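Local coordinates for protein complement factor MASP-3 (Homo sapiens, PDB 3DEM) that probably acts as a serine protease of the lectin complement pathway, its calcium-binding CUB1-EGF-CUB2 region carrying the sites that interact with mannan-binding lectin and ficolins, at residues Asn7-Gln13 with Trp29-Pro34. Sequence-based numbering, arbitrary orientation.
Sequences NMFGQIQ and WNITVP
Ile12 and Trp29 meet where strands 9-13 and 25-32 run nearly antiparallel, at 169°, with axes 9.7 Å apart (measured over residues 9-13 and 29-32), a spacing too wide for backbone pairing and indicative of facing sheets. Ile12 lays its CG2 methyl over the indole face, 3.3 Å from the centroid of the Trp29 six-membered ring and 8° off its normal, a close CH-pi contact. CG2 stands anti to the backbone N, which lays it over the ring, and the extended CG1 branch carries CD1 to the root of the indole, 3.8 Å from Trp29 CB, and 4.2 Å from Ile31 CD1. The carbonyl O of Gln13 approaches the same ring obliquely, 3.4 Å from Trp29 CZ2. At the other end, Asn7 ND2 gives Thr32 O a weak hydrogen bond (3.4 Å, 150° at the hydrogen), while its OD1 is bonded to Tyr116 OH, so the amide spans both sheets. Met8, bent at chi2 and chi3, curls back to set CE tightly against Pro34 CD at 3.4 Å. Backbone bonds tie 9-13 to strand 111-120 and 25-32 to strand 94-101. Each is an outermost strand of its four-stranded antiparallel sheet, together closing one margin of the first CUB domain's beta-sandwich.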
ATOM      1  N   ASN A   7       8.128 -12.231  -6.093  1.00 42.41           N
ATOM      2  CA  ASN A   7       6.873 -12.223  -6.903  1.00 42.41           C
ATOM      3  C   ASN A   7       5.791 -11.309  -6.323  1.00 41.91           C
ATOM      4  O   ASN A   7       4.695 -11.755  -5.993  1.00 41.87           O
ATOM      5  CB  ASN A   7       6.325 -13.639  -7.079  1.00 42.56           C
ATOM      6  CG  ASN A   7       5.206 -13.703  -8.102  1.00 43.88           C
ATOM      7  OD1 ASN A   7       5.405 -13.391  -9.283  1.00 44.77           O
ATOM      8  ND2 ASN A   7       4.016 -14.107  -7.654  1.00 44.43           N
ATOM      9  N   MET A   8       6.123 -10.031  -6.203  1.00 41.24           N
ATOM     10  CA  MET A   8       5.179  -9.008  -5.792  1.00 40.91           C
ATOM     11  C   MET A   8       4.421  -8.473  -6.997  1.00 40.68           C
ATOM     12  O   MET A   8       3.519  -7.648  -6.852  1.00 40.63           O
ATOM     13  CB  MET A   8       5.916  -7.849  -5.121  1.00 40.87           C
ATOM     14  CG  MET A   8       6.585  -8.179  -3.792  1.00 41.08           C
ATOM     15  SD  MET A   8       5.437  -8.294  -2.402  1.00 41.37           S
ATOM     16  CE  MET A   8       5.004 -10.027  -2.480  1.00 40.97           C
ATOM     17  N   PHE A   9       4.801  -8.933  -8.187  1.00 40.45           N
ATOM     18  CA  PHE A   9       4.240  -8.416  -9.432  1.00 40.39           C
ATOM     19  C   PHE A   9       4.525  -9.343 -10.608  1.00 40.36           C
ATOM     20  O   PHE A   9       5.357 -10.247 -10.511  1.00 40.34           O
ATOM     21  CB  PHE A   9       4.810  -7.025  -9.735  1.00 40.37           C
ATOM     22  CG  PHE A   9       6.254  -7.039 -10.179  1.00 40.30           C
ATOM     23  CD1 PHE A   9       6.580  -6.993 -11.529  1.00 40.29           C
ATOM     24  CD2 PHE A   9       7.282  -7.094  -9.249  1.00 40.38           C
ATOM     25  CE1 PHE A   9       7.907  -7.004 -11.938  1.00 40.35           C
ATOM     26  CE2 PHE A   9       8.611  -7.105  -9.651  1.00 40.12           C
ATOM     27  CZ  PHE A   9       8.922  -7.060 -10.995  1.00 40.33           C
ATOM     28  N   GLY A  10       3.846  -9.103 -11.726  1.00 40.33           N
ATOM     29  CA  GLY A  10       4.104  -9.864 -12.945  1.00 40.32           C
ATOM     30  C   GLY A  10       3.193  -9.500 -14.096  1.00 40.28           C
ATOM     31  O   GLY A  10       2.198  -8.816 -13.909  1.00 40.28           O
ATOM     32  N   GLN A  11       3.548  -9.964 -15.291  1.00 40.49           N
ATOM     33  CA  GLN A  11       2.758  -9.750 -16.498  1.00 40.56           C
ATOM     34  C   GLN A  11       2.393 -11.091 -17.104  1.00 40.67           C
ATOM     35  O   GLN A  11       3.167 -12.043 -17.038  1.00 40.84           O
ATOM     36  CB  GLN A  11       3.556  -8.980 -17.551  1.00 40.59           C
ATOM     37  CG  GLN A  11       4.045  -7.604 -17.144  1.00 40.76           C
ATOM     38  CD  GLN A  11       4.716  -6.869 -18.301  1.00 40.79           C
ATOM     39  OE1 GLN A  11       5.831  -6.356 -18.167  1.00 41.06           O
ATOM     40  NE2 GLN A  11       4.044  -6.828 -19.447  1.00 40.67           N
ATOM     41  N   ILE A  12       1.221 -11.159 -17.717  1.00 40.73           N
ATOM     42  CA  ILE A  12       0.779 -12.373 -18.392  1.00 40.72           C
ATOM     43  C   ILE A  12       0.106 -12.006 -19.708  1.00 40.61           C
ATOM     44  O   ILE A  12      -0.648 -11.037 -19.774  1.00 40.68           O
ATOM     45  CB  ILE A  12      -0.210 -13.163 -17.518  1.00 40.86           C
ATOM     46  CG1 ILE A  12       0.489 -13.720 -16.279  1.00 40.90           C
ATOM     47  CG2 ILE A  12      -0.832 -14.296 -18.300  1.00 41.35           C
ATOM     48  CD1 ILE A  12      -0.484 -14.214 -15.226  1.00 41.47           C
ATOM     49  N   GLN A  13       0.389 -12.781 -20.749  1.00 40.62           N
ATOM     50  CA  GLN A  13      -0.206 -12.584 -22.064  1.00 40.57           C
ATOM     51  C   GLN A  13      -0.778 -13.899 -22.550  1.00 40.61           C
ATOM     52  O   GLN A  13      -0.367 -14.966 -22.100  1.00 40.70           O
ATOM     53  CB  GLN A  13       0.853 -12.130 -23.077  1.00 40.63           C
ATOM     54  CG  GLN A  13       1.692 -10.942 -22.646  1.00 40.76           C
ATOM     55  CD  GLN A  13       2.858 -10.694 -23.571  1.00 40.89           C
ATOM     56  OE1 GLN A  13       3.174 -11.521 -24.434  1.00 41.47           O
ATOM     57  NE2 GLN A  13       3.509  -9.549 -23.405  1.00 41.15           N
ATOM     58  N   TRP A  29      -2.091 -20.079 -15.210  1.00 40.61           N
ATOM     59  CA  TRP A  29      -1.053 -19.441 -14.405  1.00 40.62           C
ATOM     60  C   TRP A  29      -1.488 -19.434 -12.951  1.00 40.55           C
ATOM     61  O   TRP A  29      -2.546 -18.905 -12.629  1.00 40.62           O
ATOM     62  CB  TRP A  29      -0.817 -17.997 -14.853  1.00 40.59           C
ATOM     63  CG  TRP A  29      -0.301 -17.871 -16.245  1.00 40.64           C
ATOM     64  CD1 TRP A  29       1.005 -17.914 -16.639  1.00 40.50           C
ATOM     65  CD2 TRP A  29      -1.075 -17.672 -17.432  1.00 40.50           C
ATOM     66  NE1 TRP A  29       1.090 -17.761 -18.001  1.00 40.52           N
ATOM     67  CE2 TRP A  29      -0.171 -17.608 -18.512  1.00 40.63           C
ATOM     68  CE3 TRP A  29      -2.445 -17.550 -17.690  1.00 40.57           C
ATOM     69  CZ2 TRP A  29      -0.592 -17.424 -19.829  1.00 40.62           C
ATOM     70  CZ3 TRP A  29      -2.859 -17.363 -19.001  1.00 40.61           C
ATOM     71  CH2 TRP A  29      -1.937 -17.301 -20.051  1.00 40.51           C
ATOM     72  N   ASN A  30      -0.676 -20.017 -12.077  1.00 40.45           N
ATOM     73  CA  ASN A  30      -0.945 -19.960 -10.645  1.00 40.50           C
ATOM     74  C   ASN A  30      -0.105 -18.869  -9.980  1.00 40.49           C
ATOM     75  O   ASN A  30       1.120 -18.866 -10.086  1.00 40.32           O
ATOM     76  CB  ASN A  30      -0.699 -21.319  -9.981  1.00 40.55           C
ATOM     77  CG  ASN A  30      -1.765 -22.349 -10.333  1.00 40.74           C
ATOM     78  OD1 ASN A  30      -2.801 -22.015 -10.909  1.00 41.00           O
ATOM     79  ND2 ASN A  30      -1.515 -23.608  -9.982  1.00 40.63           N
ATOM     80  N   ILE A  31      -0.773 -17.936  -9.310  1.00 40.40           N
ATOM     81  CA  ILE A  31      -0.082 -16.834  -8.647  1.00 40.41           C
ATOM     82  C   ILE A  31      -0.227 -16.931  -7.135  1.00 40.32           C
ATOM     83  O   ILE A  31      -1.331 -16.870  -6.601  1.00 40.45           O
ATOM     84  CB  ILE A  31      -0.628 -15.469  -9.099  1.00 40.41           C
ATOM     85  CG1 ILE A  31      -0.595 -15.352 -10.624  1.00 40.58           C
ATOM     86  CG2 ILE A  31       0.164 -14.343  -8.456  1.00 40.42           C
ATOM     87  CD1 ILE A  31      -1.396 -14.190 -11.152  1.00 40.79           C
ATOM     88  N   THR A  32       0.893 -17.088  -6.446  1.00 40.30           N
ATOM     89  CA  THR A  32       0.888 -17.114  -4.992  1.00 40.41           C
ATOM     90  C   THR A  32       1.738 -15.972  -4.454  1.00 40.34           C
ATOM     91  O   THR A  32       2.855 -15.749  -4.915  1.00 40.25           O
ATOM     92  CB  THR A  32       1.416 -18.459  -4.437  1.00 40.42           C
ATOM     93  OG1 THR A  32       0.610 -19.532  -4.936  1.00 40.60           O
ATOM     94  CG2 THR A  32       1.373 -18.473  -2.909  1.00 40.45           C
ATOM     95  N   VAL A  33       1.188 -15.235  -3.496  1.00 40.41           N
ATOM     96  CA  VAL A  33       1.941 -14.208  -2.780  1.00 40.38           C
ATOM     97  C   VAL A  33       2.049 -14.590  -1.302  1.00 40.35           C
ATOM     98  O   VAL A  33       1.320 -15.464  -0.830  1.00 40.21           O
ATOM     99  CB  VAL A  33       1.303 -12.802  -2.939  1.00 40.41           C
ATOM    100  CG1 VAL A  33       1.402 -12.334  -4.386  1.00 40.22           C
ATOM    101  CG2 VAL A  33      -0.145 -12.799  -2.458  1.00 40.23           C
ATOM    102  N   PRO A  34       2.970 -13.943  -0.568  1.00 40.39           N
ATOM    103  CA  PRO A  34       3.169 -14.245   0.846  1.00 40.34           C
ATOM    104  C   PRO A  34       1.932 -13.942   1.676  1.00 40.33           C
ATOM    105  O   PRO A  34       1.028 -13.247   1.211  1.00 40.20           O
ATOM    106  CB  PRO A  34       4.307 -13.300   1.253  1.00 40.32           C
ATOM    107  CG  PRO A  34       4.978 -12.929  -0.017  1.00 40.38           C
ATOM    108  CD  PRO A  34       3.889 -12.894  -1.037  1.00 40.41           C
TER